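Protection of telomeres protein 1 (Schizosaccharomyces pombe, PDB 5USB) binds single-stranded telomeric DNA of the 5'-GGTTAC-3' consensus, protects the 3' overhang, and regulates telomerase and telomere length. Local coordinates at residues R14-A19 with M89-T94; K29-Y34 with E72-C77. The protein carries 1 engineered substitution. All blocks are in the same frame, centred on the assembly; numbering follows the deposited sequence.

Interaction 1: residues R14-A19 with M89-T94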
loop_
_atom_site.group_PDB
_atom_site.type_symbol
_atom_site.label_atom_id
_atom_site.label_comp_id
_atom_site.label_asym_id
_atom_site.label_seq_id
_atom_site.Cartn_x
_atom_site.Cartn_y
_atom_site.Cartn_z
ATOM N N ARG A 14 2.446 -11.199 -8.485
ATOM C CA ARG A 14 3.210 -11.008 -7.271
ATOM C C ARG A 14 4.141 -9.815 -7.490
ATOM O O ARG A 14 4.785 -9.716 -8.532
ATOM C CB ARG A 14 3.994 -12.292 -6.959
ATOM C CG ARG A 14 5.244 -12.118 -6.114
ATOM C CD ARG A 14 5.943 -13.450 -5.837
ATOM N NE ARG A 14 6.741 -13.928 -6.968
ATOM C CZ ARG A 14 7.981 -13.526 -7.228
ATOM N NH1 ARG A 14 8.574 -12.629 -6.446
ATOM N NH2 ARG A 14 8.641 -14.020 -8.268
ATOM N N CYS A 15 4.217 -8.906 -6.518
ATOM C CA CYS A 15 5.103 -7.776 -6.695
ATOM C C CYS A 15 5.684 -7.368 -5.355
ATOM O O CYS A 15 5.261 -7.840 -4.294
ATOM C CB CYS A 15 4.379 -6.617 -7.363
ATOM S SG CYS A 15 2.991 -6.023 -6.384
ATOM N N SER A 16 6.697 -6.512 -5.430
ATOM C CA SER A 16 7.367 -5.935 -4.288
ATOM C C SER A 16 7.598 -4.453 -4.501
ATOM O O SER A 16 7.932 -4.033 -5.606
ATOM C CB SER A 16 8.722 -6.630 -4.066
ATOM O OG SER A 16 8.557 -8.022 -3.905
ATOM N N PHE A 17 7.443 -3.654 -3.437
ATOM C CA PHE A 17 7.569 -2.208 -3.576
ATOM C C PHE A 17 7.817 -1.561 -2.224
ATOM O O PHE A 17 7.512 -2.127 -1.174
ATOM C CB PHE A 17 6.323 -1.596 -4.240
ATOM C CG PHE A 17 5.028 -1.951 -3.577
ATOM C CD1 PHE A 17 4.558 -1.206 -2.509
ATOM C CD2 PHE A 17 4.260 -2.993 -4.058
ATOM C CE1 PHE A 17 3.370 -1.538 -1.895
ATOM C CE2 PHE A 17 3.047 -3.322 -3.457
ATOM C CZ PHE A 17 2.613 -2.583 -2.370
ATOM N N TYR A 18 8.344 -0.350 -2.282
ATOM C CA TYR A 18 8.476 0.562 -1.160
ATOM C C TYR A 18 7.337 1.577 -1.256
ATOM O O TYR A 18 6.975 2.012 -2.351
ATOM C CB TYR A 18 9.822 1.303 -1.222
ATOM C CG TYR A 18 11.022 0.438 -0.916
ATOM C CD1 TYR A 18 11.492 0.381 0.374
ATOM C CD2 TYR A 18 11.678 -0.270 -1.907
ATOM C CE1 TYR A 18 12.587 -0.394 0.684
ATOM C CE2 TYR A 18 12.770 -1.050 -1.614
ATOM C CZ TYR A 18 13.220 -1.109 -0.330
ATOM O OH TYR A 18 14.331 -1.892 0.002
ATOM N N ALA A 19 6.803 1.984 -0.115
ATOM C CA ALA A 19 5.700 2.935 -0.136
ATOM C C ALA A 19 5.596 3.644 1.202
ATOM O O ALA A 19 6.139 3.200 2.221
ATOM C CB ALA A 19 4.394 2.233 -0.455
ATOM N N MET A 89 6.946 -3.897 1.047
ATOM C CA MET A 89 6.056 -5.036 0.868
ATOM C C MET A 89 6.710 -5.945 -0.161
ATOM O O MET A 89 7.097 -5.482 -1.223
ATOM C CB MET A 89 4.671 -4.536 0.425
ATOM C CG MET A 89 4.118 -3.590 1.552
ATOM S SD MET A 89 2.445 -2.973 1.429
ATOM C CE MET A 89 1.633 -4.525 1.364
ATOM N N LYS A 90 6.866 -7.218 0.184
ATOM C CA LYS A 90 7.611 -8.164 -0.634
ATOM C C LYS A 90 6.708 -9.323 -1.008
ATOM O O LYS A 90 6.025 -9.888 -0.152
ATOM C CB LYS A 90 8.856 -8.658 0.107
ATOM C CG LYS A 90 9.925 -7.623 0.205
ATOM C CD LYS A 90 11.127 -8.097 0.992
ATOM C CE LYS A 90 12.097 -6.983 1.225
ATOM N NZ LYS A 90 13.073 -7.312 2.314
ATOM N N ASN A 91 6.628 -9.591 -2.313
ATOM C CA ASN A 91 5.951 -10.756 -2.855
ATOM C C ASN A 91 4.470 -10.778 -2.510
ATOM O O ASN A 91 3.869 -11.835 -2.331
ATOM C CB ASN A 91 6.650 -12.040 -2.397
ATOM C CG ASN A 91 8.098 -12.043 -2.791
ATOM O OD1 ASN A 91 8.419 -11.761 -3.937
ATOM N ND2 ASN A 91 8.991 -12.267 -1.830
ATOM N N VAL A 92 3.862 -9.616 -2.484
ATOM C CA VAL A 92 2.442 -9.508 -2.231
ATOM C C VAL A 92 1.686 -9.633 -3.538
ATOM O O VAL A 92 2.221 -9.444 -4.630
ATOM C CB VAL A 92 2.116 -8.195 -1.496
ATOM C CG1 VAL A 92 2.775 -8.189 -0.134
ATOM C CG2 VAL A 92 2.555 -6.991 -2.307
ATOM N N ARG A 93 0.454 -10.066 -3.399
ATOM C CA ARG A 93 -0.428 -10.397 -4.488
ATOM C C ARG A 93 -1.363 -9.238 -4.786
ATOM O O ARG A 93 -1.805 -8.531 -3.872
ATOM C CB ARG A 93 -1.221 -11.625 -4.068
ATOM C CG ARG A 93 -2.031 -12.217 -5.094
ATOM C CD ARG A 93 -1.200 -12.949 -6.094
ATOM N NE ARG A 93 -2.086 -13.171 -7.199
ATOM C CZ ARG A 93 -1.759 -13.627 -8.393
ATOM N NH1 ARG A 93 -0.498 -13.952 -8.719
ATOM N NH2 ARG A 93 -2.751 -13.726 -9.260
ATOM N N THR A 94 -1.632 -8.998 -6.061
ATOM C CA THR A 94 -2.612 -7.994 -6.429
ATOM C C THR A 94 -3.847 -8.647 -7.042
ATOM O O THR A 94 -3.809 -9.767 -7.562
ATOM C CB THR A 94 -2.034 -7.010 -7.431
ATOM O OG1 THR A 94 -1.775 -7.718 -8.644
ATOM C CG2 THR A 94 -0.757 -6.425 -6.929
#
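Between Cys15 and Phe17 the pairing of 14-19 with 89-94 slips by one residue, and its two sides are packed very differently. On the side carrying Cys15, Phe17, Met89 and Val92, packing is tight. The first torsion of Phe17 puts CG in the crowded position between backbone N and carbonyl carbon, laying the ring beside Met89 with Cys15 SG in plane at its edge. Met89 CB stands over one ring face, 4.2 Å from the Phe17 centroid and 20° off the normal; SD meets Phe17 CE1 obliquely at 3.7 Å, a Met-aromatic contact. The Val92 side chain runs at about a right angle to that of Phe17 and meets the ring obliquely, CG2 3.9 Å from Phe17 CE2; Cys15 SG touches Thr94 CG2 at 3.8 Å. Cys104 and Leu106 of strand 102-106 back both Met89 and Val92.

Looser is the solvent side, with Arg14, Lys90 and Arg93 exposed and Asn91 partly so. The Arg14 chain, bent at chi3, lies beside Asn91, and NH1 donates to Asn91 OD1 at 2.7 Å from 34° above the carbonyl plane. Buried Ser16 OG, at the border of the two, accepts a hydrogen bond from Asn91 N at 3.0 Å. Replacing Asn91 by an alanine would remove the bond to Arg14 and the weak one from ND2 to Asn115 O, and would probably loosen this corner.

Paired backbone bonds bracket the slip: Cys15 and Val92 exchange one pair, Phe17 and Met89 another. Asn91, with phi 61°, is the extra residue where the chain turns its corner. Asn91 and Val92 both facing Cys15 make a G1 beta bulge, set where the long first strand of an OB-fold barrel pairs with the strand that follows the helix.

Interaction 2: residues K29-Y34 with E72-C77; sequences KNFTLY and EHDFYC
In the OB fold of Pot1pC, a single-stranded-DNA-binding domain that is one piece of the longer protein, the helix joining the third and fourth strands, 72-77, packs against the beginning of the second strand, 31-36, and two of its residues one turn apart carry the contact. Phe31 CB points at the helix, and CG anti to the backbone N (chi1 -177°) lays the ring beside Cys77. The apolar contact is CD2 to Cys77 CB at 3.8 Å; the carbonyl oxygen Cys77 O lies obliquely to the ring, 3.6 Å from Phe31 CE2. Thr24 and Tyr26 of strand 14-26 also touch this ring, and Leu69 and Ile118 touch Cys77. Further along the strand, Tyr34 packs on an adenine base of the bound DNA.

Asp74 supplies the polar half. Its CG is likewise anti to the backbone N (chi1 172°), which carries the carboxylate to the point where Asn30 passes into Phe31. OD1 lies 3.4 Å from Phe31 CB, and OD2 3.3 Å from Asn30 CA. One water spends both protons here, donating to Lys29 O at 2.7 Å and to Asp74 OD2 at 2.6 Å.

Asp74 is buried, yet each carboxylate oxygen has a polar partner: OD2 takes the water and OD1 a salt bridge from NE of Arg78, the residue just after the helix. That cation, and the position of Asp74 in the first helical turn, would be expected to stabilise the ionised carboxylate. The salt bridge stays on the helix side and probably holds the carboxylate in place, while the water carries its link to the strand through Lys29 O.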
loop_
_atom_site.group_PDB
_atom_site.type_symbol
_atom_site.label_atom_id
_atom_site.label_comp_id
_atom_site.label_asym_id
_atom_site.label_seq_id
_atom_site.Cartn_x
_atom_site.Cartn_y
_atom_site.Cartn_z
ATOM N N LYS A 29 -12.174 -7.863 11.601
ATOM C CA LYS A 29 -11.922 -8.883 10.596
ATOM C C LYS A 29 -10.530 -8.806 9.985
ATOM O O LYS A 29 -9.969 -9.844 9.596
ATOM C CB LYS A 29 -12.959 -8.765 9.471
ATOM C CG LYS A 29 -14.425 -8.888 9.962
ATOM C CD LYS A 29 -14.916 -10.331 10.003
ATOM C CE LYS A 29 -14.419 -11.099 11.227
ATOM N NZ LYS A 29 -15.030 -12.466 11.323
ATOM N N ASN A 30 -9.992 -7.596 9.805
ATOM C CA ASN A 30 -8.733 -7.451 9.104
ATOM C C ASN A 30 -8.143 -6.071 9.401
ATOM O O ASN A 30 -8.696 -5.283 10.158
ATOM C CB ASN A 30 -8.906 -7.654 7.603
ATOM C CG ASN A 30 -9.963 -6.767 7.029
ATOM O OD1 ASN A 30 -10.106 -5.614 7.420
ATOM N ND2 ASN A 30 -10.742 -7.310 6.120
ATOM N N PHE A 31 -6.967 -5.818 8.837
ATOM C CA PHE A 31 -6.311 -4.520 8.936
ATOM C C PHE A 31 -6.062 -3.977 7.528
ATOM O O PHE A 31 -5.592 -4.716 6.643
ATOM C CB PHE A 31 -4.969 -4.663 9.676
ATOM C CG PHE A 31 -4.240 -3.389 9.895
ATOM C CD1 PHE A 31 -4.797 -2.359 10.639
ATOM C CD2 PHE A 31 -2.951 -3.238 9.425
ATOM C CE1 PHE A 31 -4.060 -1.171 10.863
ATOM C CE2 PHE A 31 -2.248 -2.084 9.637
ATOM C CZ PHE A 31 -2.794 -1.060 10.334
ATOM N N THR A 32 -6.353 -2.694 7.315
ATOM C CA THR A 32 -6.246 -2.128 5.976
ATOM C C THR A 32 -5.231 -1.006 5.981
ATOM O O THR A 32 -5.200 -0.197 6.903
ATOM C CB THR A 32 -7.584 -1.608 5.520
ATOM O OG1 THR A 32 -8.516 -2.689 5.493
ATOM C CG2 THR A 32 -7.508 -0.952 4.112
ATOM N N LEU A 33 -4.408 -0.951 4.941
ATOM C CA LEU A 33 -3.454 0.116 4.709
ATOM C C LEU A 33 -3.753 0.749 3.362
ATOM O O LEU A 33 -4.173 0.071 2.440
ATOM C CB LEU A 33 -1.981 -0.411 4.646
ATOM C CG LEU A 33 -1.385 -1.156 5.812
ATOM C CD1 LEU A 33 -0.055 -1.798 5.361
ATOM C CD2 LEU A 33 -1.211 -0.215 7.018
ATOM N N TYR A 34 -3.551 2.051 3.257
ATOM C CA TYR A 34 -3.572 2.750 1.982
ATOM C C TYR A 34 -2.188 3.338 1.814
ATOM O O TYR A 34 -1.733 4.073 2.704
ATOM C CB TYR A 34 -4.618 3.871 1.960
ATOM C CG TYR A 34 -6.035 3.363 2.162
ATOM C CD1 TYR A 34 -6.507 3.000 3.399
ATOM C CD2 TYR A 34 -6.876 3.208 1.070
ATOM C CE1 TYR A 34 -7.779 2.521 3.558
ATOM C CE2 TYR A 34 -8.161 2.701 1.224
ATOM C CZ TYR A 34 -8.584 2.353 2.471
ATOM O OH TYR A 34 -9.867 1.860 2.628
ATOM N N GLU A 72 -2.194 -13.557 10.409
ATOM C CA GLU A 72 -0.941 -13.132 11.028
ATOM C C GLU A 72 -0.503 -11.758 10.542
ATOM O O GLU A 72 0.147 -11.012 11.272
ATOM C CB GLU A 72 0.176 -14.165 10.776
ATOM C CG GLU A 72 0.664 -14.365 9.358
ATOM C CD GLU A 72 -0.161 -15.345 8.536
ATOM O OE1 GLU A 72 -1.309 -15.666 8.904
ATOM O OE2 GLU A 72 0.372 -15.803 7.503
ATOM N N HIS A 73 -0.840 -11.398 9.308
ATOM C CA HIS A 73 -0.418 -10.089 8.811
ATOM C C HIS A 73 -1.151 -8.974 9.539
ATOM O O HIS A 73 -0.579 -7.913 9.825
ATOM C CB HIS A 73 -0.676 -9.999 7.305
ATOM C CG HIS A 73 -0.266 -11.213 6.545
ATOM N ND1 HIS A 73 1.043 -11.518 6.246
ATOM C CD2 HIS A 73 -1.011 -12.227 6.044
ATOM C CE1 HIS A 73 1.081 -12.655 5.566
ATOM N NE2 HIS A 73 -0.149 -13.110 5.439
ATOM N N ASP A 74 -2.430 -9.202 9.836
ATOM C CA ASP A 74 -3.260 -8.290 10.603
ATOM C C ASP A 74 -2.749 -8.194 12.032
ATOM O O ASP A 74 -2.412 -7.116 12.516
ATOM C CB ASP A 74 -4.682 -8.837 10.532
ATOM C CG ASP A 74 -5.684 -8.144 11.430
ATOM O OD1 ASP A 74 -5.397 -7.083 12.044
ATOM O OD2 ASP A 74 -6.832 -8.686 11.521
ATOM N N PHE A 75 -2.621 -9.331 12.702
ATOM C CA PHE A 75 -2.152 -9.284 14.081
ATOM C C PHE A 75 -0.802 -8.591 14.200
ATOM O O PHE A 75 -0.557 -7.881 15.178
ATOM C CB PHE A 75 -2.069 -10.696 14.644
ATOM C CG PHE A 75 -3.390 -11.387 14.751
ATOM C CD1 PHE A 75 -4.401 -10.831 15.518
ATOM C CD2 PHE A 75 -3.581 -12.618 14.167
ATOM C CE1 PHE A 75 -5.613 -11.472 15.657
ATOM C CE2 PHE A 75 -4.791 -13.268 14.285
ATOM C CZ PHE A 75 -5.809 -12.694 15.038
ATOM N N TYR A 76 0.106 -8.821 13.261
ATOM C CA TYR A 76 1.420 -8.199 13.313
ATOM C C TYR A 76 1.326 -6.694 13.144
ATOM O O TYR A 76 1.939 -5.927 13.891
ATOM C CB TYR A 76 2.321 -8.781 12.227
ATOM C CG TYR A 76 3.705 -8.177 12.191
ATOM C CD1 TYR A 76 4.465 -8.076 13.343
ATOM C CD2 TYR A 76 4.276 -7.733 11.031
ATOM C CE1 TYR A 76 5.722 -7.547 13.305
ATOM C CE2 TYR A 76 5.529 -7.216 10.981
ATOM C CZ TYR A 76 6.281 -7.139 12.139
ATOM O OH TYR A 76 7.561 -6.621 12.150
ATOM N N CYS A 77 0.575 -6.231 12.135
ATOM C CA CYS A 77 0.663 -4.838 11.733
ATOM C C CYS A 77 -0.304 -3.893 12.431
ATOM O O CYS A 77 -0.043 -2.685 12.435
ATOM C CB CYS A 77 0.410 -4.739 10.244
ATOM S SG CYS A 77 1.761 -5.359 9.219
HETATM O O HOH W 1 -7.525 -10.871 10.199
#

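Overall arrangement
Strands 14-26 and 31-36 follow each other in the chain and are neighbours in one curled sheet, so interactions 1 and 2 brace the same barrel from centres about 15 Å apart. Along the chain, interaction 2 is nested inside the loop closed by interaction 1. Both are mainly buried with exposed margins, but interaction 1 lies nearer the middle of the chain and covers more than twice the surface. Strand-to-strand pairing gives it direct backbone bonds; helix-to-strand packing relies instead on apolar packing of a phenylalanine and a water bridge. Interaction 2 comes within about 4 Å of the nucleic acid at its nearest atom, interaction 1 only within about 9 Å.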